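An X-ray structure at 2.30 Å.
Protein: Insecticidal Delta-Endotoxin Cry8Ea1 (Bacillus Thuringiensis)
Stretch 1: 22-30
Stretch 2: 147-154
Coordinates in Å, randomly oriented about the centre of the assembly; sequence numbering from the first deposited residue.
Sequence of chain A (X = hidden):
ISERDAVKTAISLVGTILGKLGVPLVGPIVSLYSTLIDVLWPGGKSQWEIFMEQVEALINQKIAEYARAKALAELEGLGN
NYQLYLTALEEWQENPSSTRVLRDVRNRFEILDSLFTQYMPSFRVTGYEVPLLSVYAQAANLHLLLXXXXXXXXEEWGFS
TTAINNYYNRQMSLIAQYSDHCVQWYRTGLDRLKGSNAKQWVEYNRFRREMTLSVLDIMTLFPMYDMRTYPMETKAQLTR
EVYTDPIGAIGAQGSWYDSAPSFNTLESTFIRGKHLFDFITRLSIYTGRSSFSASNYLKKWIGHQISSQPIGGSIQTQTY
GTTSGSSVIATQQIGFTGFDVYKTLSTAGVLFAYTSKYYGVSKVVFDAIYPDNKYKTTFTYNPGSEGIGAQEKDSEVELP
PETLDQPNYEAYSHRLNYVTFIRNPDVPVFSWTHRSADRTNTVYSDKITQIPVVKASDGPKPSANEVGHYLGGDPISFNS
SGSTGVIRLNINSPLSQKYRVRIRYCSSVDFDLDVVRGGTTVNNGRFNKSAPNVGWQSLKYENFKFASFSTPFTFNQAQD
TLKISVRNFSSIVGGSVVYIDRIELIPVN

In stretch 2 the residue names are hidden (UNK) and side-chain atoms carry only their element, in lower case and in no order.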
ATOM      1  N   GLY A  22      16.969  -3.032  -0.161  1.00 31.83           N
ATOM      2  CA  GLY A  22      18.034  -4.047  -0.092  1.00 33.85           C
ATOM      3  C   GLY A  22      19.398  -3.670  -0.668  1.00 35.32           C
ATOM      4  O   GLY A  22      20.332  -4.481  -0.649  1.00 35.08           O
ATOM      5  N   VAL A  23      19.539  -2.450  -1.178  1.00 36.32           N
ATOM      6  CA  VAL A  23      20.831  -2.050  -1.768  1.00 37.97           C
ATOM      7  C   VAL A  23      21.889  -1.816  -0.665  1.00 38.54           C
ATOM      8  O   VAL A  23      21.636  -1.054   0.274  1.00 38.86           O
ATOM      9  CB  VAL A  23      20.659  -0.817  -2.706  1.00 38.12           C
ATOM     10  CG1 VAL A  23      21.993  -0.324  -3.210  1.00 37.90           C
ATOM     11  CG2 VAL A  23      19.743  -1.185  -3.892  1.00 38.25           C
ATOM     12  N   PRO A  24      23.056  -2.497  -0.752  1.00 39.17           N
ATOM     13  CA  PRO A  24      24.079  -2.340   0.295  1.00 39.95           C
ATOM     14  C   PRO A  24      25.176  -1.295   0.027  1.00 40.28           C
ATOM     15  O   PRO A  24      25.926  -0.964   0.951  1.00 41.26           O
ATOM     16  CB  PRO A  24      24.702  -3.734   0.385  1.00 40.43           C
ATOM     17  CG  PRO A  24      24.373  -4.404  -0.961  1.00 40.65           C
ATOM     18  CD  PRO A  24      23.499  -3.453  -1.774  1.00 39.19           C
ATOM     19  N   LEU A  25      25.236  -0.752  -1.197  1.00 40.16           N
ATOM     20  CA  LEU A  25      26.292   0.176  -1.649  1.00 39.35           C
ATOM     21  C   LEU A  25      26.141   1.607  -1.070  1.00 39.37           C
ATOM     22  O   LEU A  25      25.020   2.157  -1.025  1.00 39.50           O
ATOM     23  CB  LEU A  25      26.283   0.215  -3.175  1.00 39.42           C
ATOM     24  CG  LEU A  25      26.360  -1.129  -3.933  1.00 40.43           C
ATOM     25  CD1 LEU A  25      25.655  -1.084  -5.283  1.00 40.53           C
ATOM     26  CD2 LEU A  25      27.804  -1.611  -4.095  1.00 42.17           C
ATOM     27  N   VAL A  26      27.261   2.213  -0.647  1.00 38.42           N
ATOM     28  CA  VAL A  26      27.262   3.566  -0.028  1.00 37.47           C
ATOM     29  C   VAL A  26      26.740   4.688  -0.935  1.00 37.03           C
ATOM     30  O   VAL A  26      26.103   5.620  -0.457  1.00 37.19           O
ATOM     31  CB  VAL A  26      28.660   3.965   0.621  1.00 37.68           C
ATOM     32  CG1 VAL A  26      29.776   4.066  -0.418  1.00 36.81           C
ATOM     33  CG2 VAL A  26      28.553   5.280   1.403  1.00 37.90           C
ATOM     34  N   GLY A  27      26.994   4.602  -2.240  1.00 36.73           N
ATOM     35  CA  GLY A  27      26.554   5.650  -3.183  1.00 35.13           C
ATOM     36  C   GLY A  27      25.043   5.873  -3.193  1.00 34.10           C
ATOM     37  O   GLY A  27      24.577   7.005  -2.963  1.00 34.04           O
ATOM     38  N   PRO A  28      24.267   4.796  -3.472  1.00 33.04           N
ATOM     39  CA  PRO A  28      22.800   4.792  -3.362  1.00 31.43           C
ATOM     40  C   PRO A  28      22.262   5.272  -2.000  1.00 30.25           C
ATOM     41  O   PRO A  28      21.287   6.020  -1.980  1.00 29.53           O
ATOM     42  CB  PRO A  28      22.444   3.332  -3.606  1.00 32.06           C
ATOM     43  CG  PRO A  28      23.560   2.849  -4.530  1.00 32.89           C
ATOM     44  CD  PRO A  28      24.779   3.500  -3.970  1.00 33.18           C
ATOM     45  N   ILE A  29      22.913   4.874  -0.897  1.00 28.60           N
ATOM     46  CA  ILE A  29      22.492   5.218   0.449  1.00 27.43           C
ATOM     47  C   ILE A  29      22.678   6.721   0.726  1.00 28.30           C
ATOM     48  O   ILE A  29      21.837   7.352   1.380  1.00 27.38           O
ATOM     49  CB  ILE A  29      23.159   4.267   1.514  1.00 28.02           C
ATOM     50  CG1 ILE A  29      22.498   2.882   1.463  1.00 26.18           C
ATOM     51  CG2 ILE A  29      23.118   4.824   2.977  1.00 24.99           C
ATOM     52  CD1 ILE A  29      23.206   1.872   2.258  1.00 27.29           C
ATOM     53  N   VAL A  30      23.752   7.304   0.196  1.00 28.86           N
ATOM     54  CA  VAL A  30      23.999   8.741   0.376  1.00 29.65           C
ATOM     55  C   VAL A  30      22.959   9.542  -0.409  1.00 30.10           C
ATOM     56  O   VAL A  30      22.362  10.499   0.109  1.00 30.59           O
ATOM     57  CB  VAL A  30      25.434   9.113  -0.030  1.00 30.04           C
ATOM     58  CG1 VAL A  30      25.619  10.644  -0.137  1.00 31.10           C
ATOM     59  CG2 VAL A  30      26.398   8.529   0.983  1.00 29.78           C
ATOM     60  N   UNK A 147      19.676   2.355  11.807  1.00 26.58           N
ATOM     61  CA  UNK A 147      20.171   1.086  12.329  1.00 27.36           C
ATOM     62  C   UNK A 147      20.675   0.148  11.237  1.00 28.12           C
ATOM     63  O   UNK A 147      21.585  -0.640  11.470  1.00 29.19           O
ATOM     64  c   UNK A 147      20.127   1.786  15.260  1.00 26.24           C
ATOM     65  c   UNK A 147      19.113   0.426  13.214  1.00 26.95           C
ATOM     66  c   UNK A 147      19.156   0.698  14.745  1.00 28.60           C
ATOM     67  c   UNK A 147      17.777   0.984  15.219  1.00 28.18           C
ATOM     68  N   UNK A 148      20.133   0.246  10.035  1.00 29.00           N
ATOM     69  CA  UNK A 148      20.646  -0.557   8.918  1.00 30.50           C
ATOM     70  C   UNK A 148      22.037  -0.105   8.409  1.00 31.13           C
ATOM     71  O   UNK A 148      22.825  -0.923   7.934  1.00 31.95           O
ATOM     72  n   UNK A 148      19.930  -1.542   3.479  1.00 43.72           N
ATOM     73  c   UNK A 148      20.073  -0.978   6.464  1.00 34.05           C
ATOM     74  c   UNK A 148      19.471  -0.256   4.124  1.00 44.36           C
ATOM     75  c   UNK A 148      18.953  -0.541   5.511  1.00 39.39           C
ATOM     76  c   UNK A 148      19.620  -0.582   7.820  1.00 30.02           C
ATOM     77  N   UNK A 149      22.341   1.176   8.517  1.00 31.26           N
ATOM     78  CA  UNK A 149      23.688   1.665   8.215  1.00 32.64           C
ATOM     79  C   UNK A 149      24.750   1.065   9.141  1.00 32.28           C
ATOM     80  O   UNK A 149      25.862   0.710   8.684  1.00 31.94           O
ATOM     81  o   UNK A 149      22.342   5.004   7.743  1.00 40.22           O
ATOM     82  o   UNK A 149      22.185   3.191   6.511  1.00 36.57           O
ATOM     83  c   UNK A 149      22.677   3.840   7.460  1.00 34.92           C
ATOM     84  c   UNK A 149      23.722   3.188   8.318  1.00 33.24           C
ATOM     85  N   UNK A 150      24.403   0.948  10.422  1.00 31.25           N
ATOM     86  CA  UNK A 150      25.216   0.195  11.386  1.00 31.96           C
ATOM     87  C   UNK A 150      25.536  -1.202  10.883  1.00 32.44           C
ATOM     88  O   UNK A 150      26.646  -1.666  11.075  1.00 33.57           O
ATOM     89  c   UNK A 150      24.528   0.110  12.735  1.00 32.32           C
ATOM     90  N   UNK A 151      24.581  -1.861  10.226  1.00 32.76           N
ATOM     91  CA  UNK A 151      24.804  -3.185   9.636  1.00 33.63           C
ATOM     92  C   UNK A 151      25.709  -3.212   8.418  1.00 33.66           C
ATOM     93  O   UNK A 151      26.450  -4.159   8.207  1.00 34.11           O
ATOM     94  c   UNK A 151      23.473  -3.827   9.257  1.00 33.33           C
ATOM     95  o   UNK A 151      22.946  -4.453  10.387  1.00 35.20           O
ATOM     96  N   UNK A 152      25.607  -2.201   7.582  1.00 34.22           N
ATOM     97  CA  UNK A 152      26.410  -2.137   6.361  1.00 35.06           C
ATOM     98  C   UNK A 152      27.792  -1.503   6.573  1.00 35.21           C
ATOM     99  O   UNK A 152      28.747  -1.897   5.911  1.00 36.08           O
ATOM    100  c   UNK A 152      24.294  -2.071   5.024  1.00 36.07           C
ATOM    101  c   UNK A 152      25.647  -1.388   5.251  1.00 35.33           C
ATOM    102  c   UNK A 152      23.252  -1.134   4.479  1.00 38.90           C
ATOM    103  c   UNK A 152      26.418  -1.409   3.937  1.00 35.74           C
ATOM    104  N   UNK A 153      27.898  -0.554   7.507  1.00 35.28           N
ATOM    105  CA  UNK A 153      29.081   0.281   7.619  1.00 35.19           C
ATOM    106  C   UNK A 153      29.780   0.177   8.971  1.00 35.17           C
ATOM    107  O   UNK A 153      30.879   0.686   9.136  1.00 34.57           O
ATOM    108  c   UNK A 153      28.388   1.458   4.862  1.00 38.82           C
ATOM    109  c   UNK A 153      28.719   1.745   7.368  1.00 35.41           C
ATOM    110  c   UNK A 153      26.120   3.106   4.922  1.00 36.34           C
ATOM    111  c   UNK A 153      26.540   2.539   3.712  1.00 38.07           C
ATOM    112  c   UNK A 153      27.956   2.000   6.081  1.00 36.59           C
ATOM    113  c   UNK A 153      27.688   1.715   3.673  1.00 39.02           C
ATOM    114  c   UNK A 153      26.831   2.836   6.087  1.00 37.01           C
ATOM    115  N   UNK A 154      29.139  -0.471   9.936  1.00 35.24           N
ATOM    116  CA  UNK A 154      29.639  -0.518  11.297  1.00 35.89           C
ATOM    117  C   UNK A 154      31.059  -1.015  11.437  1.00 36.82           C
ATOM    118  O   UNK A 154      31.878  -0.378  12.078  1.00 36.94           O
TER
HETATM  119  O   HOH W   1      16.596  -1.732   2.491  1.00 36.35           O

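Position 147 carries four carbons, forked at the second, and makes no contact with stretch 1. The fork one carbon beyond CB marks leucine. Leu-147 O accepts a weak hydrogen bond from N of position 151.

Position 148 has four carbons in a row ending in a nitrogen. Its CA-to-CB bond points toward stretch 1, and the terminal nitrogen lies 3.7 Å from Val-23 O, too far to count as a hydrogen bond. An unbranched chain of this length with a terminal nitrogen is lysine. In Lys-148, chi1 to chi3 are all t, so the chain runs extended before chi4 turns to p. A water does link the two stretches, accepting from Gly-22 N at 3.0 Å and, weakly, from Lys-148 NZ at 3.5 Å.

Position 149 shows two carbons, the second carrying two oxygens. Its CA-to-CB bond points sideways, yet the end of the side chain comes nearer, and one of its side-chain oxygens lies 4.0 Å from Ile-29 CG2. A carboxylate this short is aspartate. The contact, made by Asp-149 OD1, is packing of an oxygen against a methyl; Asp-149 OD2 is hydrogen-bonded elsewhere in the structure.

Position 150 has a single side-chain carbon and makes no contact with stretch 1, so it is alanine. Ala-150 is buried all the same.

Position 151 has one carbon followed by one oxygen, the signature of serine. Ser-151 also makes no contact with stretch 1.

Position 152 again has four carbons, but the fork is at the first and one arm is two carbons long. Its CA-to-CB bond points toward stretch 1. The one-carbon arm lies 3.1 Å from Pro-24 O, a tight approach of a methyl to a carbonyl, and the end of the longer arm lies 3.7 Å from Ile-29 CD1. This branching identifies isoleucine. The closest pair to Pro-24 is thus through Ile-152 CG2, and the closest to Ile-29 through Ile-152 CD1.

Position 153 has one carbon and then a ring of six carbons with no further atom. Its CA-to-CB bond points toward stretch 1, and the ring meets its neighbours obliquely: one ring carbon lies 3.7 Å from Ile-29 CD1, and another 3.9 Å from Val-26 CB. The plain ring makes it phenylalanine, the two atoms being Phe-153 CZ and CE2. Its backbone is held by Phe-153 N to Asp-149 O at 2.7 Å.

Position 154 has no side-chain atoms and is glycine. An ideal CB on Gly-154 would come within 2.4 Å of Ala-150 O, so the local backbone leaves no room for one.

The contact works by spacing. Positions 148, 149, 152 and 153 reach stretch 1, while 150 and 151 do not, as expected when one side of a helix does the packing. The two helices run nearly antiparallel, at 161°, and side chains must span the gap between their axes. Ile-29 does so with its CA-to-CB bond pointing toward stretch 2 and its CD1 set against both Ile-152 and Phe-153. No direct hydrogen bond crosses the 298 Å² interface: apolar contacts of Ile-29 and Val-26 with Ile-152 and Phe-153 make up much of the contact, and one water bridges Gly-22 N and Lys-148 NZ, the second bond weak.

Stretch 2 (147-154) LKDASIFG
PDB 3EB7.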